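Local coordinates for protein manganese-containing pseudocatalase (Thermus thermophilus, PDB 2V8T) that probably breaks down hydrogen peroxide to water and oxygen at a pair of manganese ions, at residues 36-47 with 63-74; 179-187 with 228-236. All coordinates share one frame; numbering follows the deposited sequence. Where two conformers were deposited one is given.

Contact 1: 36-47 with 63-74; sequences EMSTLMNYMYQS and IANIATEELGHI. With MN (manganese (II) ion), chain C; MN (manganese (II) ion), chain D.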
loop_
_atom_site.group_PDB
_atom_site.type_symbol
_atom_site.label_atom_id
_atom_site.label_comp_id
_atom_site.label_asym_id
_atom_site.label_seq_id
_atom_site.Cartn_x
_atom_site.Cartn_y
_atom_site.Cartn_z
ATOM N N GLU A 36 19.497 1.742 1.045
ATOM C CA GLU A 36 20.131 3.060 1.176
ATOM C C GLU A 36 19.113 4.165 1.141
ATOM O O GLU A 36 19.330 5.237 1.733
ATOM C CB GLU A 36 21.189 3.227 0.083
ATOM C CG GLU A 36 22.408 2.320 0.330
ATOM C CD GLU A 36 23.283 2.781 1.439
ATOM O OE1 GLU A 36 23.078 3.884 1.982
ATOM O OE2 GLU A 36 24.242 2.046 1.854
ATOM N N MET A 37 17.972 3.996 0.454
ATOM C CA MET A 37 16.915 5.003 0.555
ATOM C C MET A 37 16.477 5.200 1.996
ATOM O O MET A 37 16.135 6.307 2.395
ATOM C CB MET A 37 15.699 4.648 -0.301
ATOM C CG MET A 37 15.853 4.833 -1.738
ATOM S SD MET A 37 15.795 6.604 -2.217
ATOM C CE MET A 37 14.058 6.996 -1.974
ATOM N N SER A 38 16.390 4.105 2.749
ATOM C CA SER A 38 15.952 4.198 4.124
ATOM C C SER A 38 16.974 4.877 5.014
ATOM O O SER A 38 16.593 5.742 5.813
ATOM C CB SER A 38 15.597 2.837 4.690
ATOM O OG SER A 38 14.424 2.395 4.033
ATOM N N THR A 39 18.230 4.501 4.942
ATOM C CA THR A 39 19.220 5.206 5.784
ATOM C C THR A 39 19.293 6.674 5.392
ATOM O O THR A 39 19.232 7.558 6.259
ATOM C CB THR A 39 20.548 4.475 5.775
ATOM O OG1 THR A 39 20.928 4.327 4.421
ATOM C CG2 THR A 39 20.451 3.135 6.470
ATOM N N LEU A 40 19.324 6.960 4.090
ATOM C CA LEU A 40 19.282 8.338 3.615
ATOM C C LEU A 40 18.132 9.087 4.229
ATOM O O LEU A 40 18.299 10.182 4.803
ATOM C CB LEU A 40 19.155 8.354 2.099
ATOM C CG LEU A 40 18.830 9.710 1.500
ATOM C CD1 LEU A 40 19.894 10.748 1.800
ATOM C CD2 LEU A 40 18.602 9.553 -0.014
ATOM N N MET A 41 16.892 8.599 4.034
ATOM C CA MET A 41 15.751 9.421 4.378
ATOM C C MET A 41 15.541 9.499 5.884
ATOM O O MET A 41 15.063 10.526 6.397
ATOM C CB MET A 41 14.522 8.877 3.654
ATOM C CG MET A 41 14.592 9.071 2.114
ATOM S SD MET A 41 14.215 10.805 1.639
ATOM C CE MET A 41 14.986 10.990 0.016
ATOM N N ASN A 42 15.898 8.437 6.624
ATOM C CA ASN A 42 15.883 8.535 8.068
ATOM C C ASN A 42 16.766 9.708 8.545
ATOM O O ASN A 42 16.337 10.541 9.323
ATOM C CB ASN A 42 16.386 7.217 8.725
ATOM C CG ASN A 42 15.217 6.275 8.948
ATOM O OD1 ASN A 42 14.546 6.396 9.950
ATOM N ND2 ASN A 42 14.958 5.373 8.009
ATOM N N TYR A 43 18.025 9.693 8.081
ATOM C CA TYR A 43 18.949 10.719 8.619
ATOM C C TYR A 43 18.599 12.080 8.067
ATOM O O TYR A 43 18.756 13.100 8.773
ATOM C CB TYR A 43 20.376 10.324 8.323
ATOM C CG TYR A 43 20.722 8.924 8.738
ATOM C CD1 TYR A 43 20.054 8.206 9.745
ATOM C CD2 TYR A 43 21.749 8.254 8.074
ATOM C CE1 TYR A 43 20.337 6.887 10.000
ATOM C CE2 TYR A 43 22.082 6.939 8.343
ATOM C CZ TYR A 43 21.342 6.244 9.316
ATOM O OH TYR A 43 21.579 4.930 9.590
ATOM N N MET A 44 18.127 12.149 6.832
ATOM C CA MET A 44 17.756 13.432 6.258
ATOM C C MET A 44 16.640 14.052 7.079
ATOM O O MET A 44 16.727 15.210 7.515
ATOM C CB MET A 44 17.354 13.276 4.819
ATOM C CG MET A 44 17.285 14.502 4.073
ATOM S SD MET A 44 18.832 15.427 3.922
ATOM C CE MET A 44 19.576 14.556 3.009
ATOM N N TYR A 45 15.523 13.315 7.276
ATOM C CA TYR A 45 14.409 13.887 8.027
ATOM C C TYR A 45 14.771 14.132 9.475
ATOM O O TYR A 45 14.364 15.144 10.048
ATOM C CB TYR A 45 13.144 13.055 7.857
ATOM C CG TYR A 45 12.466 13.370 6.550
ATOM C CD1 TYR A 45 11.454 14.310 6.461
ATOM C CD2 TYR A 45 12.863 12.802 5.355
ATOM C CE1 TYR A 45 10.900 14.654 5.272
ATOM C CE2 TYR A 45 12.323 13.140 4.116
ATOM C CZ TYR A 45 11.310 14.091 4.118
ATOM O OH TYR A 45 10.705 14.438 2.913
ATOM N N GLN A 46 15.531 13.216 10.118
ATOM C CA GLN A 46 15.957 13.513 11.476
ATOM C C GLN A 46 16.740 14.821 11.520
ATOM O O GLN A 46 16.618 15.623 12.448
ATOM C CB GLN A 46 16.816 12.377 12.052
ATOM C CG GLN A 46 15.988 11.136 12.363
ATOM C CD GLN A 46 16.883 9.954 12.644
ATOM O OE1 GLN A 46 18.077 10.137 12.865
ATOM N NE2 GLN A 46 16.343 8.747 12.649
ATOM N N SER A 47 17.613 15.053 10.507
ATOM C CA SER A 47 18.387 16.271 10.504
ATOM C C SER A 47 17.491 17.495 10.341
ATOM O O SER A 47 17.703 18.523 11.007
ATOM C CB SER A 47 19.494 16.229 9.460
ATOM O OG SER A 47 19.084 16.432 8.117
ATOM N N ILE A 63 24.426 13.498 12.390
ATOM C CA ILE A 63 23.280 13.025 11.600
ATOM C C ILE A 63 23.197 13.769 10.278
ATOM O O ILE A 63 22.939 13.171 9.225
ATOM C CB ILE A 63 21.979 13.129 12.439
ATOM C CG1 ILE A 63 22.040 12.198 13.678
ATOM C CG2 ILE A 63 20.746 12.792 11.565
ATOM C CD1 ILE A 63 20.822 12.371 14.633
ATOM N N ALA A 64 23.392 15.099 10.292
ATOM C CA ALA A 64 23.296 15.876 9.085
ATOM C C ALA A 64 24.345 15.438 8.058
ATOM O O ALA A 64 24.087 15.412 6.844
ATOM C CB ALA A 64 23.414 17.363 9.381
ATOM N N ASN A 65 25.555 15.157 8.535
ATOM C CA ASN A 65 26.646 14.779 7.659
ATOM C C ASN A 65 26.494 13.347 7.121
ATOM O O ASN A 65 26.721 13.101 5.943
ATOM C CB ASN A 65 27.972 14.926 8.392
ATOM C CG ASN A 65 29.132 14.660 7.491
ATOM O OD1 ASN A 65 29.383 15.418 6.541
ATOM N ND2 ASN A 65 29.848 13.583 7.742
ATOM N N ILE A 66 26.117 12.401 7.989
ATOM C CA ILE A 66 25.915 11.035 7.509
ATOM C C ILE A 66 24.761 11.008 6.505
ATOM O O ILE A 66 24.849 10.308 5.490
ATOM C CB ILE A 66 25.789 10.031 8.651
ATOM C CG1 ILE A 66 27.102 9.951 9.420
ATOM C CG2 ILE A 66 25.395 8.649 8.109
ATOM C CD1 ILE A 66 27.039 9.061 10.673
ATOM N N ALA A 67 23.699 11.802 6.724
ATOM C CA ALA A 67 22.635 11.882 5.735
ATOM C C ALA A 67 23.217 12.221 4.353
ATOM O O ALA A 67 22.807 11.684 3.322
ATOM C CB ALA A 67 21.621 12.944 6.120
ATOM N N THR A 68 24.133 13.204 4.328
ATOM C CA THR A 68 24.728 13.633 3.065
ATOM C C THR A 68 25.509 12.504 2.408
ATOM O O THR A 68 25.459 12.310 1.203
ATOM C CB THR A 68 25.598 14.872 3.285
ATOM O OG1 THR A 68 24.832 15.832 3.994
ATOM C CG2 THR A 68 26.052 15.463 1.967
ATOM N N GLU A 69 26.287 11.750 3.218
ATOM C CA GLU A 69 26.997 10.615 2.658
ATOM C C GLU A 69 26.002 9.615 2.012
ATOM O O GLU A 69 26.275 9.053 0.946
ATOM C CB GLU A 69 27.852 9.885 3.713
ATOM C CG GLU A 69 28.601 8.750 3.042
ATOM C CD GLU A 69 29.636 8.002 3.860
ATOM O OE1 GLU A 69 29.868 8.329 5.054
ATOM O OE2 GLU A 69 30.198 7.030 3.274
ATOM N N GLU A 70 24.860 9.370 2.679
ATOM C CA GLU A 70 23.923 8.382 2.137
ATOM C C GLU A 70 23.357 8.802 0.796
ATOM O O GLU A 70 22.953 7.916 0.001
ATOM C CB GLU A 70 22.786 8.095 3.128
ATOM C CG GLU A 70 23.166 7.638 4.529
ATOM C CD GLU A 70 23.885 6.296 4.670
ATOM O OE1 GLU A 70 24.398 5.802 3.703
ATOM O OE2 GLU A 70 23.999 5.825 5.822
ATOM N N LEU A 71 23.336 10.086 0.449
ATOM C CA LEU A 71 22.944 10.488 -0.913
ATOM C C LEU A 71 23.833 9.814 -1.944
ATOM O O LEU A 71 23.379 9.367 -3.004
ATOM C CB LEU A 71 23.028 12.023 -1.084
ATOM C CG LEU A 71 21.961 12.837 -0.380
ATOM C CD1 LEU A 71 22.374 14.317 -0.341
ATOM C CD2 LEU A 71 20.624 12.690 -1.079
ATOM N N GLY A 72 25.146 9.821 -1.700
ATOM C CA GLY A 72 26.051 9.169 -2.601
ATOM C C GLY A 72 25.922 7.676 -2.599
ATOM O O GLY A 72 26.341 6.994 -3.553
ATOM N N HIS A 73 25.357 7.099 -1.531
ATOM C CA HIS A 73 25.129 5.660 -1.516
ATOM C C HIS A 73 23.921 5.256 -2.346
ATOM O O HIS A 73 23.990 4.225 -3.025
ATOM C CB HIS A 73 25.032 5.128 -0.103
ATOM C CG HIS A 73 26.265 5.276 0.679
ATOM N ND1 HIS A 73 26.382 4.741 1.949
ATOM C CD2 HIS A 73 27.445 5.904 0.361
ATOM C CE1 HIS A 73 27.601 5.078 2.367
ATOM N NE2 HIS A 73 28.266 5.774 1.433
ATOM N N ILE A 74 22.814 6.007 -2.326
ATOM C CA ILE A 74 21.749 5.669 -3.273
ATOM C C ILE A 74 22.292 5.757 -4.684
ATOM O O ILE A 74 21.957 4.947 -5.557
ATOM C CB ILE A 74 20.418 6.451 -3.082
ATOM C CG1 ILE A 74 20.514 7.944 -3.293
ATOM C CG2 ILE A 74 19.798 6.118 -1.733
ATOM C CD1 ILE A 74 19.143 8.611 -3.536
HETATM MN MN MN C . 24.856 3.766 3.215
HETATM MN MN MN D . 24.942 4.056 6.508
HETATM O O HOH W 1 23.633 3.477 4.864
HETATM O O HOH W 2 25.961 1.826 3.300
#

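Contact 2: 179-187 with 228-236; sequences GYLLVRGGV and GFHRNLYRF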
loop_
_atom_site.group_PDB
_atom_site.type_symbol
_atom_site.label_atom_id
_atom_site.label_comp_id
_atom_site.label_asym_id
_atom_site.label_seq_id
_atom_site.Cartn_x
_atom_site.Cartn_y
_atom_site.Cartn_z
ATOM N N GLY A 179 31.237 -4.524 -0.798
ATOM C CA GLY A 179 32.387 -4.470 0.088
ATOM C C GLY A 179 32.641 -3.055 0.614
ATOM O O GLY A 179 32.954 -2.865 1.794
ATOM N N TYR A 180 32.531 -2.084 -0.268
ATOM C CA TYR A 180 32.742 -0.687 0.133
ATOM C C TYR A 180 31.686 -0.254 1.154
ATOM O O TYR A 180 32.006 0.350 2.192
ATOM C CB TYR A 180 32.751 0.227 -1.093
ATOM C CG TYR A 180 33.066 1.651 -0.738
ATOM C CD1 TYR A 180 34.339 2.001 -0.324
ATOM C CD2 TYR A 180 32.125 2.655 -0.789
ATOM C CE1 TYR A 180 34.689 3.305 0.020
ATOM C CE2 TYR A 180 32.491 3.983 -0.406
ATOM C CZ TYR A 180 33.783 4.267 -0.035
ATOM O OH TYR A 180 34.085 5.590 0.342
ATOM N N LEU A 181 30.418 -0.540 0.855
ATOM C CA LEU A 181 29.351 -0.093 1.746
ATOM C C LEU A 181 29.275 -0.883 3.043
ATOM O O LEU A 181 28.742 -0.364 4.031
ATOM C CB LEU A 181 28.034 -0.025 1.006
ATOM C CG LEU A 181 27.988 1.022 -0.132
ATOM C CD1 LEU A 181 26.576 1.137 -0.696
ATOM C CD2 LEU A 181 28.489 2.407 0.321
ATOM N N LEU A 182 29.823 -2.095 3.084
ATOM C CA LEU A 182 29.992 -2.779 4.386
ATOM C C LEU A 182 30.947 -1.974 5.259
ATOM O O LEU A 182 30.746 -1.825 6.478
ATOM C CB LEU A 182 30.536 -4.184 4.189
ATOM C CG LEU A 182 29.539 -5.195 3.637
ATOM C CD1 LEU A 182 30.269 -6.470 3.255
ATOM C CD2 LEU A 182 28.403 -5.464 4.640
ATOM N N VAL A 183 32.028 -1.459 4.665
ATOM C CA VAL A 183 32.985 -0.660 5.432
ATOM C C VAL A 183 32.350 0.662 5.867
ATOM O O VAL A 183 32.455 1.068 7.030
ATOM C CB VAL A 183 34.287 -0.491 4.633
ATOM C CG1 VAL A 183 35.221 0.481 5.391
ATOM C CG2 VAL A 183 34.928 -1.854 4.434
ATOM N N ARG A 184 31.654 1.347 4.938
ATOM C CA ARG A 184 31.009 2.607 5.313
ATOM C C ARG A 184 29.936 2.396 6.372
ATOM O O ARG A 184 29.794 3.199 7.301
ATOM C CB ARG A 184 30.419 3.302 4.090
ATOM C CG ARG A 184 31.440 3.624 2.989
ATOM C CD ARG A 184 32.693 4.303 3.500
ATOM N NE ARG A 184 32.348 5.535 4.205
ATOM C CZ ARG A 184 33.092 6.099 5.144
ATOM N NH1 ARG A 184 34.272 5.605 5.491
ATOM N NH2 ARG A 184 32.633 7.196 5.746
ATOM N N GLY A 185 29.178 1.285 6.262
ATOM C CA GLY A 185 28.146 1.021 7.268
ATOM C C GLY A 185 28.741 0.684 8.592
ATOM O O GLY A 185 28.157 0.957 9.648
ATOM N N GLY A 186 29.940 0.083 8.604
ATOM C CA GLY A 186 30.653 -0.110 9.842
ATOM C C GLY A 186 31.008 1.198 10.495
ATOM O O GLY A 186 30.904 1.347 11.737
ATOM N N VAL A 187 31.444 2.185 9.711
ATOM C CA VAL A 187 31.734 3.511 10.237
ATOM C C VAL A 187 30.468 4.126 10.832
ATOM O O VAL A 187 30.488 4.661 11.935
ATOM C CB VAL A 187 32.316 4.420 9.132
ATOM C CG1 VAL A 187 32.367 5.872 9.577
ATOM C CG2 VAL A 187 33.720 3.897 8.761
ATOM N N GLY A 228 42.337 1.842 4.780
ATOM C CA GLY A 228 42.054 2.716 5.914
ATOM C C GLY A 228 40.639 3.251 5.983
ATOM O O GLY A 228 40.349 4.093 6.843
ATOM N N PHE A 229 39.742 2.774 5.117
ATOM C CA PHE A 229 38.455 3.436 4.961
ATOM C C PHE A 229 37.525 3.251 6.167
ATOM O O PHE A 229 36.601 4.056 6.349
ATOM C CB PHE A 229 37.777 3.032 3.679
ATOM C CG PHE A 229 38.495 3.510 2.413
ATOM C CD1 PHE A 229 39.523 4.421 2.405
ATOM C CD2 PHE A 229 38.157 2.997 1.190
ATOM C CE1 PHE A 229 40.090 4.857 1.214
ATOM C CE2 PHE A 229 38.741 3.424 0.023
ATOM C CZ PHE A 229 39.669 4.362 0.009
ATOM N N HIS A 230 37.747 2.233 7.001
ATOM C CA HIS A 230 36.986 2.082 8.232
ATOM C C HIS A 230 37.316 3.161 9.255
ATOM O O HIS A 230 36.582 3.303 10.250
ATOM C CB HIS A 230 37.236 0.706 8.863
ATOM C CG HIS A 230 38.679 0.463 9.168
ATOM N ND1 HIS A 230 39.615 0.417 8.152
ATOM C CD2 HIS A 230 39.300 0.267 10.357
ATOM C CE1 HIS A 230 40.772 0.184 8.744
ATOM N NE2 HIS A 230 40.632 0.093 10.071
ATOM N N ARG A 231 38.390 3.892 9.088
ATOM C CA ARG A 231 38.738 4.944 10.037
ATOM C C ARG A 231 38.055 6.256 9.684
ATOM O O ARG A 231 38.043 7.148 10.528
ATOM C CB ARG A 231 40.262 5.177 10.037
ATOM C CG ARG A 231 41.025 3.932 10.415
ATOM C CD ARG A 231 42.479 4.155 10.556
ATOM N NE ARG A 231 43.121 2.893 10.924
ATOM C CZ ARG A 231 43.780 2.155 10.040
ATOM N NH1 ARG A 231 44.078 2.664 8.814
ATOM N NH2 ARG A 231 44.185 0.906 10.360
ATOM N N ASN A 232 37.582 6.408 8.447
ATOM C CA ASN A 232 37.320 7.735 7.916
ATOM C C ASN A 232 35.873 8.135 8.015
ATOM O O ASN A 232 34.975 7.464 7.474
ATOM C CB ASN A 232 37.702 7.751 6.424
ATOM C CG ASN A 232 39.173 7.539 6.193
ATOM O OD1 ASN A 232 39.978 7.643 7.124
ATOM N ND2 ASN A 232 39.518 7.228 4.940
ATOM N N LEU A 233 35.619 9.274 8.641
ATOM C CA LEU A 233 34.321 9.951 8.556
ATOM C C LEU A 233 34.585 11.200 7.750
ATOM O O LEU A 233 35.272 12.134 8.220
ATOM C CB LEU A 233 33.741 10.260 9.932
ATOM C CG LEU A 233 32.299 10.740 9.925
ATOM C CD1 LEU A 233 31.328 9.619 9.493
ATOM C CD2 LEU A 233 31.909 11.251 11.300
ATOM N N TYR A 234 34.147 11.233 6.494
ATOM C CA TYR A 234 34.342 12.374 5.607
ATOM C C TYR A 234 33.338 13.460 5.959
ATOM O O TYR A 234 32.142 13.170 6.135
ATOM C CB TYR A 234 34.147 11.970 4.162
ATOM C CG TYR A 234 35.053 10.860 3.692
ATOM C CD1 TYR A 234 34.651 9.520 3.742
ATOM C CD2 TYR A 234 36.325 11.111 3.228
ATOM C CE1 TYR A 234 35.488 8.501 3.367
ATOM C CE2 TYR A 234 37.177 10.118 2.847
ATOM C CZ TYR A 234 36.797 8.786 2.938
ATOM O OH TYR A 234 37.631 7.753 2.581
ATOM N N ARG A 235 33.807 14.697 5.973
ATOM C CA ARG A 235 32.974 15.872 6.182
ATOM C C ARG A 235 32.497 16.343 4.810
ATOM O O ARG A 235 33.252 17.004 4.063
ATOM C CB ARG A 235 33.753 16.959 6.931
ATOM C CG ARG A 235 32.893 18.141 7.308
ATOM C CD ARG A 235 33.683 19.241 8.056
ATOM N NE ARG A 235 34.637 19.938 7.198
ATOM C CZ ARG A 235 34.308 20.967 6.384
ATOM N NH1 ARG A 235 33.129 21.534 6.454
ATOM N NH2 ARG A 235 35.208 21.425 5.520
ATOM N N PHE A 236 31.262 15.989 4.447
ATOM C CA PHE A 236 30.703 16.255 3.134
ATOM C C PHE A 236 30.060 17.666 3.113
ATOM O O PHE A 236 28.867 17.825 2.920
ATOM C CB PHE A 236 29.656 15.204 2.757
ATOM C CG PHE A 236 30.222 13.865 2.354
ATOM C CD1 PHE A 236 30.544 13.634 1.015
ATOM C CD2 PHE A 236 30.369 12.800 3.249
ATOM C CE1 PHE A 236 31.012 12.397 0.584
ATOM C CE2 PHE A 236 30.843 11.586 2.810
ATOM C CZ PHE A 236 31.152 11.363 1.500
HETATM O O HOH W 3 36.560 6.154 0.455
#

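Contact 1: 36-47 with 63-74
Glu70 OE1 and both carboxylate oxygens of Glu36 grip the same manganese ion, the Glu70 OE1 bond being 2.1 Å long. Glu36 chelates the ion, with OE1 at 2.2 Å from the metal, and this shared ligation brings Glu36 OE1 to 2.9 Å from Glu70 OE1, an approach that two carboxylate oxygens tolerate because the metal lies between them. Glu70 bridges, its OE2 bound to the second manganese. His73 ND1 adds a nitrogen ligand 2.2 Å from the first ion, its ring 84° from the Glu36 carboxylate plane with Glu36 OE1 at the ring edge. Lys162 hydrogen-bonds to Glu36 OE2 from outside, and Glu155 and His188 complete the protein ligands of the second ion. The supporting frame is an antiparallel helix pair of the ferritin-like four-helix bundle, with axes 8.0 Å apart and N-to-C directions 147° from parallel. Knobs-into-holes packing binds it: Leu40 drops among Ala67, Glu70, Leu71 and Ile74, its CD1 3.5 Å from Leu71 CD2. Tyr43 fits among Ile63, Ile66, Ala67 and Glu70, and small Ala67 lets the tyrosine come close, CB to CB at 3.6 Å. With CG anti to its carbonyl carbon (chi1 -51°), Tyr43 swings its ring beside Glu70, whose OE2 lies at the ring edge, 3.4 Å from CE2, and Tyr43 OH hydrogen-bonds to Glu155 OE2.

Contact 2: 179-187 with 228-236
Arg184, on the helix of the ferritin-like bundle that also carries His188, grips the main chain of Asn232, the first residue of the short strand 232-235. NH1 and NH2 both donate to Asn232 O, at 2.8 and 2.9 Å, with the acceptor lying in the guanidinium plane. The NH1 bond also lies in the carbonyl plane, whereas NH2 comes in tilted from it. Arginine suits the place because its several N-H groups can serve different partners, NE being used outside this contact. The chain folds back through bends at chi2 and chi3 to bring the guanidinium to the strand, where Val187 CB lies over one face and the Tyr234 ring approaches the other, its plane 58° away. Beta-branched Val183 and Val187 make the close packing beside this grip. Val183 CG1 rests 3.5 Å from His230 N, and Val187 CG2 touches His230 O while its CG1 faces Leu233 CD1. Toward solvent the fit is looser, for Gly228 and Phe229 are partly exposed. Gly228 ends the preceding helix in a Schellman motif, its positive phi being easy for glycine. Phe229 CD2 then lies at the edge of the Tyr180 ring, near its plane and 3.7 Å from Tyr180 CE1, but the centroids stay 6.0 Å apart in an oblique pair with planes at 88°. Tyr180 OH hydrogen-bonds to Gln9 and to a water, which sits over the centre of the Phe229 ring, 2.9 Å from Tyr234 OH.

In the fold
The two contacts follow one another along the chain, contact 1 closing before contact 2 opens, and their centres lie 14 Å apart. Contact 1 pairs helix 36-49 with helix 57-85; contact 2 sets helix 172-200 against a turn and the strand 232-235 that follows it, which runs parallel to strand 260-263. They meet directly through a salt bridge between Glu69 OE2 and Arg184 NE, 2.8 Å apart, and a probable hydrogen bond from Asn65 ND2 to Tyr234 O; Phe236 packs on Glu69. Glu69 also bonds through OE1 to His188, a ligand of the second manganese. The polar second shell of the metal site therefore connects helices 57-85 and 172-200 to the segment that crosses beside the bundle.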